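Local coordinates for protein FACT-Spt16 (Cicer arietinum, PDB 5CE6) that probably binds histones H3-H4 as the peptidase-like N-terminal domain of a subunit of the histone chaperone FACT, a complex linked to transcription, at residues A[214-219]-A[252-257]; A[246-251]-A[300-305]. All blocks are in the same frame, centred on the assembly; numbering follows the deposited sequence. Where two conformers were deposited one is given.

Contact 1 (A[214-219]-A[252-257])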
loop_
_atom_site.group_PDB
_atom_site.type_symbol
_atom_site.label_atom_id
_atom_site.label_comp_id
_atom_site.label_asym_id
_atom_site.label_seq_id
_atom_site.Cartn_x
_atom_site.Cartn_y
_atom_site.Cartn_z
ATOM N N GLY A 214 -5.616 -6.938 -12.645
ATOM C CA GLY A 214 -5.587 -8.258 -13.244
ATOM C C GLY A 214 -5.829 -8.221 -14.740
ATOM O O GLY A 214 -5.192 -8.968 -15.500
ATOM N N SER A 215 -6.745 -7.354 -15.165
ATOM C CA SER A 215 -7.075 -7.225 -16.580
ATOM C C SER A 215 -5.873 -6.724 -17.373
ATOM O O SER A 215 -5.628 -7.169 -18.499
ATOM C CB SER A 215 -8.249 -6.268 -16.786
ATOM O OG SER A 215 -9.375 -6.678 -16.043
ATOM N N VAL A 216 -5.145 -5.783 -16.785
ATOM C CA VAL A 216 -3.933 -5.262 -17.397
ATOM C C VAL A 216 -2.871 -6.360 -17.544
ATOM O O VAL A 216 -2.253 -6.496 -18.599
ATOM C CB VAL A 216 -3.387 -4.054 -16.607
ATOM C CG1 VAL A 216 -1.979 -3.695 -17.050
ATOM C CG2 VAL A 216 -4.326 -2.869 -16.766
ATOM N N MET A 217 -2.676 -7.159 -16.499
ATOM C CA MET A 217 -1.701 -8.250 -16.576
ATOM C C MET A 217 -2.107 -9.264 -17.635
ATOM O O MET A 217 -1.300 -9.665 -18.478
ATOM C CB MET A 217 -1.548 -8.955 -15.222
ATOM C CG MET A 217 -0.593 -10.148 -15.265
ATOM S SD MET A 217 1.120 -9.650 -15.517
ATOM C CE MET A 217 1.544 -9.083 -13.886
ATOM N N LYS A 218 -3.366 -9.676 -17.596
ATOM C CA LYS A 218 -3.835 -10.728 -18.488
ATOM C C LYS A 218 -3.961 -10.267 -19.937
ATOM O O LYS A 218 -3.505 -10.953 -20.863
ATOM C CB LYS A 218 -5.185 -11.270 -18.013
ATOM C CG LYS A 218 -5.576 -12.584 -18.683
ATOM C CD LYS A 218 -7.044 -12.914 -18.456
ATOM C CE LYS A 218 -7.447 -14.210 -19.152
ATOM N NZ LYS A 218 -6.977 -15.419 -18.411
ATOM N N ASN A 219 -4.578 -9.107 -20.135
ATOM C CA ASN A 219 -4.964 -8.685 -21.476
ATOM C C ASN A 219 -3.983 -7.739 -22.154
ATOM O O ASN A 219 -4.059 -7.532 -23.364
ATOM C CB ASN A 219 -6.365 -8.072 -21.458
ATOM C CG ASN A 219 -7.412 -9.046 -20.962
ATOM O OD1 ASN A 219 -7.411 -10.219 -21.338
ATOM N ND2 ASN A 219 -8.307 -8.566 -20.110
ATOM N N ALA A 252 -9.923 1.537 -20.714
ATOM C CA ALA A 252 -10.600 1.241 -21.971
ATOM C C ALA A 252 -9.706 0.400 -22.881
ATOM O O ALA A 252 -10.181 -0.516 -23.558
ATOM C CB ALA A 252 -10.967 2.520 -22.657
ATOM N N LYS A 253 -8.410 0.716 -22.885
ATOM C CA LYS A 253 -7.424 -0.023 -23.673
ATOM C C LYS A 253 -7.407 -1.526 -23.380
ATOM O O LYS A 253 -6.814 -2.302 -24.133
ATOM C CB LYS A 253 -6.021 0.575 -23.497
ATOM C CG LYS A 253 -5.832 1.938 -24.153
ATOM C CD LYS A 253 -4.387 2.146 -24.582
ATOM C CE LYS A 253 -4.248 3.332 -25.531
ATOM N NZ LYS A 253 -2.872 3.403 -26.099
ATOM N N VAL A 254 -8.042 -1.931 -22.282
ATOM C CA VAL A 254 -8.267 -3.349 -22.011
ATOM C C VAL A 254 -9.726 -3.651 -21.672
ATOM O O VAL A 254 -10.012 -4.634 -20.988
ATOM C CB VAL A 254 -7.359 -3.897 -20.879
ATOM C CG1 VAL A 254 -5.947 -4.113 -21.385
ATOM C CG2 VAL A 254 -7.384 -2.979 -19.659
ATOM N N ASN A 255 -10.638 -2.808 -22.157
ATOM C CA ASN A 255 -12.072 -2.982 -21.925
ATOM C C ASN A 255 -12.412 -3.212 -20.457
ATOM O O ASN A 255 -12.815 -4.311 -20.073
ATOM C CB ASN A 255 -12.615 -4.136 -22.770
ATOM N N CYS A 256 -12.246 -2.186 -19.634
ATOM C CA CYS A 256 -12.448 -2.354 -18.202
ATOM C C CYS A 256 -13.793 -1.849 -17.678
ATOM O O CYS A 256 -14.389 -2.475 -16.797
ATOM C CB CYS A 256 -11.312 -1.698 -17.429
ATOM S SG CYS A 256 -11.396 -2.003 -15.670
ATOM N N LYS A 257 -14.251 -0.716 -18.209
ATOM C CA LYS A 257 -15.492 -0.067 -17.773
ATOM C C LYS A 257 -15.407 0.495 -16.348
ATOM O O LYS A 257 -16.375 0.446 -15.584
ATOM C CB LYS A 257 -16.709 -0.995 -17.937
#
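Val254 meets one face of helix 200-230, made here by Ser215, Val216 and Asn219. The closest CA atoms are those of Asn219 and Val254, 6.3 Å apart. Val254 points at the helix and divides its two methyls between neighbours. CG1 lies beside the backbone N, with chi1 at -76°, and reaches toward the last turn of the segment. There Val254 CG1 comes to 4.0 Å from Asn219 CB. It also passes the helix backbone, 4.2 Å from Ser215 O. That carbonyl is already used inside the helix, where Asn219 N donates to Ser215 O at 2.7 Å. Val254 CG2 turns the other way and meets Val216 CG2 at 4.2 Å, methyl against methyl. Val216 has CG1 trans to its own N (chi1 168°), which leaves CG2 as the branch nearer Val254. Ser215 adds its CB to this side, 4.5 Å from Val254 CG2, while its OG bonds to Tyr211 O one turn back. The side chains of Ser215 and Asn219 thus meet Val254 through CB, not through OG or the amide. On the loop side, Asn255 N bonds to Ala252 O at 2.7 Å and closes a tight turn that presents Val254. Val216 also packs on Thr244 of helix 237-249. The contact fastens the loop after that helix onto the preceding one, within the M24 peptidase-like part of the chain. Its chemistry is apolar and made of few atoms, so between these segments the fit probably rests on shape rather than on directed bonds.

Contact 2 (A[246-251]-A[300-305]). With ACT (acetate ion), chain B.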
loop_
_atom_site.group_PDB
_atom_site.type_symbol
_atom_site.label_atom_id
_atom_site.label_comp_id
_atom_site.label_asym_id
_atom_site.label_seq_id
_atom_site.Cartn_x
_atom_site.Cartn_y
_atom_site.Cartn_z
ATOM N N LYS A 246 0.162 3.447 -19.482
ATOM C CA LYS A 246 -0.837 4.007 -20.385
ATOM C C LYS A 246 -2.129 3.201 -20.386
ATOM O O LYS A 246 -3.223 3.762 -20.460
ATOM C CB LYS A 246 -0.286 4.085 -21.806
ATOM C CG LYS A 246 0.825 5.090 -21.958
ATOM C CD LYS A 246 1.077 5.403 -23.425
ATOM C CE LYS A 246 2.386 4.811 -23.915
ATOM N NZ LYS A 246 2.633 5.141 -25.357
ATOM N N VAL A 247 -1.995 1.884 -20.309
ATOM C CA VAL A 247 -3.160 1.002 -20.311
ATOM C C VAL A 247 -3.936 1.110 -18.995
ATOM O O VAL A 247 -5.169 1.083 -18.985
ATOM C CB VAL A 247 -2.748 -0.455 -20.591
ATOM C CG1 VAL A 247 -3.932 -1.368 -20.465
ATOM C CG2 VAL A 247 -2.147 -0.574 -21.987
ATOM N N ILE A 248 -3.216 1.227 -17.884
ATOM C CA ILE A 248 -3.863 1.424 -16.587
ATOM C C ILE A 248 -4.685 2.709 -16.580
ATOM O O ILE A 248 -5.855 2.702 -16.183
ATOM C CB ILE A 248 -2.837 1.459 -15.437
ATOM C CG1 ILE A 248 -2.151 0.099 -15.291
ATOM C CG2 ILE A 248 -3.505 1.827 -14.125
ATOM C CD1 ILE A 248 -0.951 0.149 -14.388
ATOM N N LEU A 249 -4.078 3.797 -17.052
ATOM C CA LEU A 249 -4.707 5.121 -17.028
ATOM C C LEU A 249 -5.792 5.298 -18.089
ATOM O O LEU A 249 -6.611 6.218 -18.008
ATOM C CB LEU A 249 -3.646 6.219 -17.142
ATOM C CG LEU A 249 -2.619 6.217 -16.006
ATOM C CD1 LEU A 249 -1.587 7.304 -16.206
ATOM C CD2 LEU A 249 -3.289 6.378 -14.653
ATOM N N ASP A 250 -5.796 4.424 -19.087
ATOM C CA ASP A 250 -6.918 4.347 -20.009
ATOM C C ASP A 250 -7.422 2.912 -20.058
ATOM O O ASP A 250 -7.252 2.225 -21.065
ATOM C CB ASP A 250 -6.526 4.826 -21.405
ATOM C CG ASP A 250 -7.716 4.916 -22.337
ATOM O OD1 ASP A 250 -8.859 4.973 -21.831
ATOM O OD2 ASP A 250 -7.508 4.923 -23.567
ATOM N N PRO A 251 -8.063 2.461 -18.965
ATOM C CA PRO A 251 -8.505 1.072 -18.797
ATOM C C PRO A 251 -9.388 0.591 -19.945
ATOM O O PRO A 251 -9.579 -0.614 -20.116
ATOM C CB PRO A 251 -9.295 1.115 -17.486
ATOM C CG PRO A 251 -9.656 2.531 -17.282
ATOM C CD PRO A 251 -8.522 3.312 -17.854
ATOM N N CYS A 300 7.131 -9.405 -13.656
ATOM C CA CYS A 300 6.297 -8.217 -13.836
ATOM C C CYS A 300 5.409 -7.996 -12.627
ATOM O O CYS A 300 4.672 -8.888 -12.210
ATOM C CB CYS A 300 5.408 -8.306 -15.082
ATOM S SG CYS A 300 4.238 -6.898 -15.213
ATOM N N ALA A 301 5.473 -6.792 -12.073
ATOM C CA ALA A 301 4.577 -6.406 -10.983
ATOM C C ALA A 301 3.850 -5.135 -11.391
ATOM O O ALA A 301 4.472 -4.172 -11.825
ATOM C CB ALA A 301 5.350 -6.184 -9.687
ATOM N N VAL A 302 2.527 -5.143 -11.269
ATOM C CA VAL A 302 1.750 -3.961 -11.627
ATOM C C VAL A 302 0.638 -3.740 -10.615
ATOM O O VAL A 302 0.079 -4.691 -10.074
ATOM C CB VAL A 302 1.192 -4.085 -13.072
ATOM C CG1 VAL A 302 0.374 -5.333 -13.223
ATOM C CG2 VAL A 302 0.368 -2.888 -13.442
ATOM N N GLY A 303 0.321 -2.484 -10.334
ATOM C CA GLY A 303 -0.802 -2.227 -9.453
ATOM C C GLY A 303 -1.559 -0.988 -9.868
ATOM O O GLY A 303 -0.954 0.064 -10.107
ATOM N N ALA A 304 -2.879 -1.121 -9.958
ATOM C CA ALA A 304 -3.764 0.003 -10.244
ATOM C C ALA A 304 -4.437 0.465 -8.961
ATOM O O ALA A 304 -4.622 -0.314 -8.016
ATOM C CB ALA A 304 -4.814 -0.371 -11.274
ATOM N N ARG A 305 -4.808 1.738 -8.943
ATOM C CA ARG A 305 -5.431 2.347 -7.784
ATOM C C ARG A 305 -6.792 2.879 -8.217
ATOM O O ARG A 305 -6.930 3.454 -9.301
ATOM C CB ARG A 305 -4.545 3.499 -7.288
ATOM C CG ARG A 305 -4.700 3.847 -5.815
ATOM C CD ARG A 305 -3.731 4.965 -5.421
ATOM N NE ARG A 305 -3.839 5.315 -4.005
ATOM C CZ ARG A 305 -3.213 6.344 -3.439
ATOM N NH1 ARG A 305 -2.431 7.130 -4.167
ATOM N NH2 ARG A 305 -3.369 6.588 -2.146
HETATM C C ACT B . -1.037 8.358 -0.009
HETATM O O ACT B . 0.022 8.973 0.234
HETATM O OXT ACT B . -1.495 8.483 -1.169
HETATM C CH3 ACT B . -1.716 7.526 1.039
#
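Ile248, near the end of helix 237-249, faces strand 296-306 most closely at Ala304, with the two CA atoms 6.5 Å apart. Ile248 spreads its two branches along the strand. CD1 reaches Val302 CG2 at 3.4 Å, closer than usual for two carbons, and the two side chains run past one another, pointing opposite ways. CG2 stands trans to the backbone N of Ile248 and meets Ala304 CB at 3.8 Å. Val302 and Ala304 both point to the helix, while Gly303 between them has no side chain. Val263 and Ile265 of the neighbouring strand 263-265 pack on Ile248 as well, so the helix lies on the sheet.

Arg305 leads away from the helix on an extended chain. The edge of its guanidinium takes one acetate oxygen: NH2 donates to OXT at 2.8 Å and 160°, and NH1 adds a weak bond. The acetate, probably from the crystallisation liquor, also accepts from Leu68 N. Arg305 NE donates to Ser308 O. A methionine in place of Arg305 would probably leave the acetate without its charged mate and Ser308 O without this donor. The strand thus has an apolar, closely packed side under the helix and, at Arg305, a cationic group that can hold a carboxylate.

In the fold
Both contacts use the region of helix 237-249 in the peptidase-like part of the chain, and their centres are about 8 Å apart. Contact 1 ties the loop after that helix to helix 200-230 and is only partly buried. Contact 2 sets the end of the helix on the sheet and is buried throughout its touching residues. They meet directly: Val254 CG1 is 3.5 Å from Val247 CG1, and Val216 CG2 is 4.0 Å from Ile248 CG1. The apolar layer therefore runs on from one to the other. Toward the surface, contact 1 mixes in polar residues that touch mainly through carbon atoms of the side chain. Contact 2 keeps its polarity apart, at the arginine beyond the core.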